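Local coordinates for aminoacyl-tRNA synthetase-interacting multifunctional protein p43 (Plasmodium vivax, PDB 6IPA), which probably binds tRNA through its C-terminal EMAP II-like domain, as expected of an aminoacyl-tRNA synthetase-interacting multifunctional protein, at residues 44-49 with 99-104; 48-53 with 140-145. One frame throughout, in Å; residues are numbered along the deposited sequence.

Contact 1. Residues 44-49 with 99-104; sequences TRLNII and LVLANL
Asn103 ND2 gives hydrogen bonds to two backbone carbonyls, Arg45 O across the contact and Asp154 O beyond it. The bond from Asn103 ND2 to Arg45 O is 3.1 Å long and somewhat bent. The donor lies in the plane of the Arg45 carbonyl. With CG between the backbone N and the carbonyl carbon (chi1 66°), the amide of Asn103 lies against Asn47, its CG near Asn47 CB. On the same amide, Asn103 OD1 takes a weak hydrogen bond from Asn47 N at 3.3 Å. The Asn103 amide therefore spans the chain from Arg45 to Asn47, just before strand 48-58 begins. Next along, Ala102 N donates to Asn47 O at 2.9 Å.

The strands then pair antiparallel. Ile49 and Val100 form a hydrogen-bonded pair. Ile49 N donates to Val100 O at 2.7 Å. Val100 N returns a bond to Ile49 O at 2.6 Å. Ile48 and Leu101 are the adjoining non-hydrogen-bonded pair. On their face, CD1 of Leu101 reaches CB of Leu46 at 4.0 Å and also approaches CG1 of Ile48. On the other face, the CD1 tip of Ile49 meets CB of Ala102 at 3.4 Å. CG1 of Ile49 also lies near that methyl. From the loop before the strand, ND2 of Asn47 comes 3.6 Å from CB of Ala102.

Phe166 of helix 165-169 touches Leu46 and Leu101. Trp187 packs against Ile48 and Leu99. Arg45 turns its guanidinium away to a salt bridge with Asp154. The contact joins the first and fourth strands of an antiparallel sheet, consistent with the OB-fold barrel of this tRNA-binding family.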
loop_
_atom_site.group_PDB
_atom_site.type_symbol
_atom_site.label_atom_id
_atom_site.label_comp_id
_atom_site.label_asym_id
_atom_site.label_seq_id
_atom_site.Cartn_x
_atom_site.Cartn_y
_atom_site.Cartn_z
ATOM N N THR A 44 -10.426 -10.392 -1.065
ATOM C CA THR A 44 -9.517 -11.482 -1.440
ATOM C C THR A 44 -8.843 -11.170 -2.782
ATOM O O THR A 44 -7.817 -11.742 -3.129
ATOM C CB THR A 44 -10.279 -12.813 -1.498
ATOM O OG1 THR A 44 -11.279 -12.744 -2.517
ATOM C CG2 THR A 44 -10.948 -13.109 -0.148
ATOM N N ARG A 45 -9.422 -10.218 -3.509
ATOM C CA ARG A 45 -9.006 -9.913 -4.868
ATOM C C ARG A 45 -7.829 -8.963 -4.937
ATOM O O ARG A 45 -7.159 -8.904 -5.955
ATOM C CB ARG A 45 -10.171 -9.337 -5.668
ATOM C CG ARG A 45 -11.193 -10.384 -6.041
ATOM C CD ARG A 45 -12.384 -9.847 -6.823
ATOM N NE ARG A 45 -11.978 -9.591 -8.179
ATOM C CZ ARG A 45 -12.750 -9.044 -9.111
ATOM N NH1 ARG A 45 -14.037 -8.702 -8.858
ATOM N NH2 ARG A 45 -12.227 -8.838 -10.311
ATOM N N LEU A 46 -7.589 -8.236 -3.844
ATOM C CA LEU A 46 -6.399 -7.431 -3.674
ATOM C C LEU A 46 -5.250 -8.271 -3.194
ATOM O O LEU A 46 -5.384 -9.000 -2.243
ATOM C CB LEU A 46 -6.620 -6.296 -2.636
ATOM C CG LEU A 46 -7.831 -5.404 -2.840
ATOM C CD1 LEU A 46 -7.817 -4.272 -1.846
ATOM C CD2 LEU A 46 -7.878 -4.890 -4.256
ATOM N N ASN A 47 -4.089 -8.056 -3.813
ATOM C CA ASN A 47 -2.777 -8.590 -3.329
ATOM C C ASN A 47 -1.987 -7.538 -2.690
ATOM O O ASN A 47 -1.251 -6.890 -3.378
ATOM C CB ASN A 47 -1.932 -9.042 -4.501
ATOM C CG ASN A 47 -0.741 -9.809 -4.082
ATOM O OD1 ASN A 47 -0.723 -10.447 -3.030
ATOM N ND2 ASN A 47 0.260 -9.807 -4.926
ATOM N N ILE A 48 -2.139 -7.362 -1.378
ATOM C CA ILE A 48 -1.439 -6.372 -0.582
ATOM C C ILE A 48 -0.220 -7.002 0.098
ATOM O O ILE A 48 -0.355 -7.895 0.922
ATOM C CB ILE A 48 -2.388 -5.803 0.497
ATOM C CG1 ILE A 48 -3.471 -4.931 -0.156
ATOM C CG2 ILE A 48 -1.614 -4.945 1.489
ATOM C CD1 ILE A 48 -4.654 -4.633 0.748
ATOM N N ILE A 49 0.973 -6.539 -0.221
ATOM C CA ILE A 49 2.185 -7.193 0.262
ATOM C C ILE A 49 3.177 -6.191 0.883
ATOM O O ILE A 49 3.170 -5.012 0.548
ATOM C CB ILE A 49 2.836 -7.979 -0.865
ATOM C CG1 ILE A 49 3.144 -7.076 -2.020
ATOM C CG2 ILE A 49 1.898 -9.091 -1.363
ATOM C CD1 ILE A 49 3.900 -7.773 -3.127
ATOM N N LEU A 99 3.273 -1.269 2.979
ATOM C CA LEU A 99 2.256 -2.151 2.391
ATOM C C LEU A 99 1.964 -1.769 0.974
ATOM O O LEU A 99 1.403 -0.715 0.714
ATOM C CB LEU A 99 0.970 -2.088 3.189
ATOM C CG LEU A 99 1.122 -2.611 4.637
ATOM C CD1 LEU A 99 -0.235 -3.129 5.136
ATOM C CD2 LEU A 99 2.180 -3.701 4.818
ATOM N N VAL A 100 2.355 -2.632 0.049
ATOM C CA VAL A 100 2.142 -2.363 -1.376
ATOM C C VAL A 100 0.975 -3.155 -1.922
ATOM O O VAL A 100 0.979 -4.381 -1.804
ATOM C CB VAL A 100 3.412 -2.738 -2.196
ATOM C CG1 VAL A 100 3.194 -2.469 -3.673
ATOM C CG2 VAL A 100 4.608 -1.945 -1.687
ATOM N N LEU A 101 0.008 -2.464 -2.532
ATOM C CA LEU A 101 -0.992 -3.077 -3.435
ATOM C C LEU A 101 -0.297 -3.482 -4.736
ATOM O O LEU A 101 -0.224 -2.719 -5.705
ATOM C CB LEU A 101 -2.181 -2.132 -3.724
ATOM C CG LEU A 101 -3.242 -2.661 -4.701
ATOM C CD1 LEU A 101 -3.812 -3.969 -4.207
ATOM C CD2 LEU A 101 -4.420 -1.701 -4.918
ATOM N N ALA A 102 0.180 -4.720 -4.767
ATOM C CA ALA A 102 1.028 -5.224 -5.861
ATOM C C ALA A 102 0.395 -5.486 -7.214
ATOM O O ALA A 102 1.084 -5.485 -8.229
ATOM C CB ALA A 102 1.713 -6.490 -5.379
ATOM N N ASN A 103 -0.918 -5.702 -7.265
ATOM C CA ASN A 103 -1.552 -6.217 -8.492
ATOM C C ASN A 103 -2.266 -5.233 -9.380
ATOM O O ASN A 103 -2.943 -5.624 -10.354
ATOM C CB ASN A 103 -2.443 -7.415 -8.202
ATOM C CG ASN A 103 -3.673 -7.097 -7.354
ATOM O OD1 ASN A 103 -3.700 -6.163 -6.541
ATOM N ND2 ASN A 103 -4.702 -7.900 -7.537
ATOM N N LEU A 104 -2.095 -3.951 -9.082
ATOM C CA LEU A 104 -2.377 -2.923 -10.044
ATOM C C LEU A 104 -1.402 -3.162 -11.177
ATOM O O LEU A 104 -0.323 -3.718 -10.934
ATOM C CB LEU A 104 -2.084 -1.588 -9.428
ATOM C CG LEU A 104 -2.942 -1.178 -8.244
ATOM C CD1 LEU A 104 -2.297 0.005 -7.532
ATOM C CD2 LEU A 104 -4.312 -0.750 -8.735
#

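Contact 2. Residues 48-53 with 140-145; sequences IIVGYV and ERIICE
The backbones of Ile49 and Arg141 meet in a single bridge, with their CA atoms 4.6 Å apart, flanked by two hydrogen bonds. Ile142 N donates to Ile48 O at 2.8 Å. The second bond, Val50 N to Glu140 O, is weak at 3.3 Å.

Ile142 carries much of the side-chain packing. Its CD1 meets CG1 of Val50 at 3.4 Å, and the two side chains cross at about a right angle. With CG1 of Val50 anti to the carbonyl carbon (chi1 -47°), that methyl faces Ile142 CD1, and CG2 is left for Glu140. CB of Ile142 also rests against CG2 of Ile48 at 4.0 Å. Val50 CG2 packs on CG of Glu140 at 3.9 Å. The carboxylate of Glu140 is held elsewhere, with OE1 bonded to Ser190 OG and Asn137 N.

Arg141 points its CB away from strand 48-58. A water accepts from Arg141 NE at 2.9 Å and, weakly, from Ile48 N, while Arg141 NH1 bonds to Lys151 O.

Trp187 of strand 185-189 touches Ile48 and Ile142, and Leu99 of strand 97-101 touches Val50 and Ile142. Segment 140-145 leaves the bridge at Arg141 and goes on into its own short, weakly bonded strand 143-144, which pairs antiparallel with strand 185-189.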
loop_
_atom_site.group_PDB
_atom_site.type_symbol
_atom_site.label_atom_id
_atom_site.label_comp_id
_atom_site.label_asym_id
_atom_site.label_seq_id
_atom_site.Cartn_x
_atom_site.Cartn_y
_atom_site.Cartn_z
ATOM N N ILE A 48 -2.139 -7.362 -1.378
ATOM C CA ILE A 48 -1.439 -6.372 -0.582
ATOM C C ILE A 48 -0.220 -7.002 0.098
ATOM O O ILE A 48 -0.355 -7.895 0.922
ATOM C CB ILE A 48 -2.388 -5.803 0.497
ATOM C CG1 ILE A 48 -3.471 -4.931 -0.156
ATOM C CG2 ILE A 48 -1.614 -4.945 1.489
ATOM C CD1 ILE A 48 -4.654 -4.633 0.748
ATOM N N ILE A 49 0.973 -6.539 -0.221
ATOM C CA ILE A 49 2.185 -7.193 0.262
ATOM C C ILE A 49 3.177 -6.191 0.883
ATOM O O ILE A 49 3.170 -5.012 0.548
ATOM C CB ILE A 49 2.836 -7.979 -0.865
ATOM C CG1 ILE A 49 3.144 -7.076 -2.020
ATOM C CG2 ILE A 49 1.898 -9.091 -1.363
ATOM C CD1 ILE A 49 3.900 -7.773 -3.127
ATOM N N VAL A 50 4.022 -6.678 1.783
ATOM C CA VAL A 50 4.993 -5.855 2.441
ATOM C C VAL A 50 6.223 -5.726 1.580
ATOM O O VAL A 50 6.739 -6.719 1.058
ATOM C CB VAL A 50 5.414 -6.383 3.798
ATOM C CG1 VAL A 50 4.200 -6.779 4.618
ATOM C CG2 VAL A 50 6.297 -7.576 3.646
ATOM N N GLY A 51 6.653 -4.483 1.422
ATOM C CA GLY A 51 7.942 -4.197 0.823
ATOM C C GLY A 51 8.833 -3.320 1.697
ATOM O O GLY A 51 8.380 -2.650 2.619
ATOM N N TYR A 52 10.113 -3.350 1.394
ATOM C CA TYR A 52 11.137 -2.496 2.028
ATOM C C TYR A 52 11.480 -1.414 1.046
ATOM O O TYR A 52 11.906 -1.716 -0.076
ATOM C CB TYR A 52 12.402 -3.297 2.244
ATOM C CG TYR A 52 13.485 -2.585 3.003
ATOM C CD1 TYR A 52 13.231 -2.029 4.249
ATOM C CD2 TYR A 52 14.786 -2.502 2.501
ATOM C CE1 TYR A 52 14.230 -1.385 4.964
ATOM C CE2 TYR A 52 15.793 -1.895 3.218
ATOM C CZ TYR A 52 15.505 -1.329 4.451
ATOM O OH TYR A 52 16.455 -0.667 5.181
ATOM N N VAL A 53 11.295 -0.155 1.465
ATOM C CA VAL A 53 11.649 0.990 0.626
ATOM C C VAL A 53 13.186 1.140 0.554
ATOM O O VAL A 53 13.821 1.601 1.505
ATOM C CB VAL A 53 11.031 2.288 1.193
ATOM C CG1 VAL A 53 11.425 3.460 0.339
ATOM C CG2 VAL A 53 9.495 2.172 1.294
ATOM N N GLU A 140 5.468 -11.037 1.966
ATOM C CA GLU A 140 4.294 -11.675 2.578
ATOM C C GLU A 140 2.951 -10.954 2.369
ATOM O O GLU A 140 2.806 -9.712 2.494
ATOM C CB GLU A 140 4.509 -11.938 4.045
ATOM C CG GLU A 140 4.296 -10.727 4.909
ATOM C CD GLU A 140 4.458 -11.022 6.361
ATOM O OE1 GLU A 140 5.617 -11.193 6.806
ATOM O OE2 GLU A 140 3.394 -11.095 7.030
ATOM N N ARG A 141 1.937 -11.755 2.074
ATOM C CA ARG A 141 0.598 -11.253 1.730
ATOM C C ARG A 141 -0.074 -10.883 3.050
ATOM O O ARG A 141 -0.029 -11.666 3.995
ATOM C CB ARG A 141 -0.174 -12.333 0.925
ATOM C CG ARG A 141 -1.261 -11.785 0.015
ATOM C CD ARG A 141 -2.381 -12.760 -0.243
ATOM N NE ARG A 141 -3.629 -12.057 -0.545
ATOM C CZ ARG A 141 -4.743 -12.638 -0.998
ATOM N NH1 ARG A 141 -4.770 -13.965 -1.198
ATOM N NH2 ARG A 141 -5.823 -11.885 -1.261
ATOM N N ILE A 142 -0.605 -9.656 3.126
ATOM C CA ILE A 142 -1.309 -9.160 4.301
ATOM C C ILE A 142 -2.798 -9.445 4.098
ATOM O O ILE A 142 -3.389 -9.075 3.053
ATOM C CB ILE A 142 -1.122 -7.642 4.430
ATOM C CG1 ILE A 142 0.388 -7.243 4.521
ATOM C CG2 ILE A 142 -1.962 -7.074 5.562
ATOM C CD1 ILE A 142 1.184 -7.957 5.603
ATOM N N ILE A 143 -3.403 -10.112 5.080
ATOM C CA ILE A 143 -4.733 -10.712 4.943
ATOM C C ILE A 143 -5.599 -10.240 6.092
ATOM O O ILE A 143 -5.064 -9.841 7.103
ATOM C CB ILE A 143 -4.666 -12.268 4.994
ATOM C CG1 ILE A 143 -4.237 -12.778 6.380
ATOM C CG2 ILE A 143 -3.710 -12.828 3.948
ATOM C CD1 ILE A 143 -4.460 -14.276 6.594
ATOM N N CYS A 144 -6.915 -10.300 5.964
ATOM C CA CYS A 144 -7.802 -10.006 7.096
ATOM C C CYS A 144 -8.012 -11.196 8.024
ATOM O O CYS A 144 -7.547 -12.310 7.749
ATOM C CB CYS A 144 -9.163 -9.530 6.591
ATOM S SG CYS A 144 -8.977 -8.090 5.557
ATOM N N GLU A 145 -8.791 -10.984 9.064
ATOM C CA GLU A 145 -9.131 -12.042 9.986
ATOM C C GLU A 145 -10.245 -12.832 9.315
ATOM O O GLU A 145 -11.135 -12.282 8.703
ATOM C CB GLU A 145 -9.562 -11.514 11.362
ATOM C CG GLU A 145 -9.458 -10.021 11.601
ATOM C CD GLU A 145 -9.503 -9.598 13.063
ATOM O OE1 GLU A 145 -10.261 -8.701 13.417
ATOM O OE2 GLU A 145 -8.776 -10.144 13.877
HETATM O O HOH W 1 -3.825 -9.455 0.647
#

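Contacts 1 and 2 share Ile48 and Ile49 at the start of strand 48-58, and their centres are about 8 Å apart. The shared backbone divides its bonds. Ile49 N and O are used in contact 1, while Ile48 O is used in contact 2. Arg141 of contact 2 also reaches into contact 1, where its NH2 makes a probable hydrogen bond to Leu46 O at 3.1 Å. CG of Arg141 lies 3.4 Å from OD1 of Asn47. Elsewhere, CD2 of Leu99 packs on CG1 of Val50 at 3.7 Å. Together they tie strand 48-58 to strand 97-101 and to the 140-145 segment.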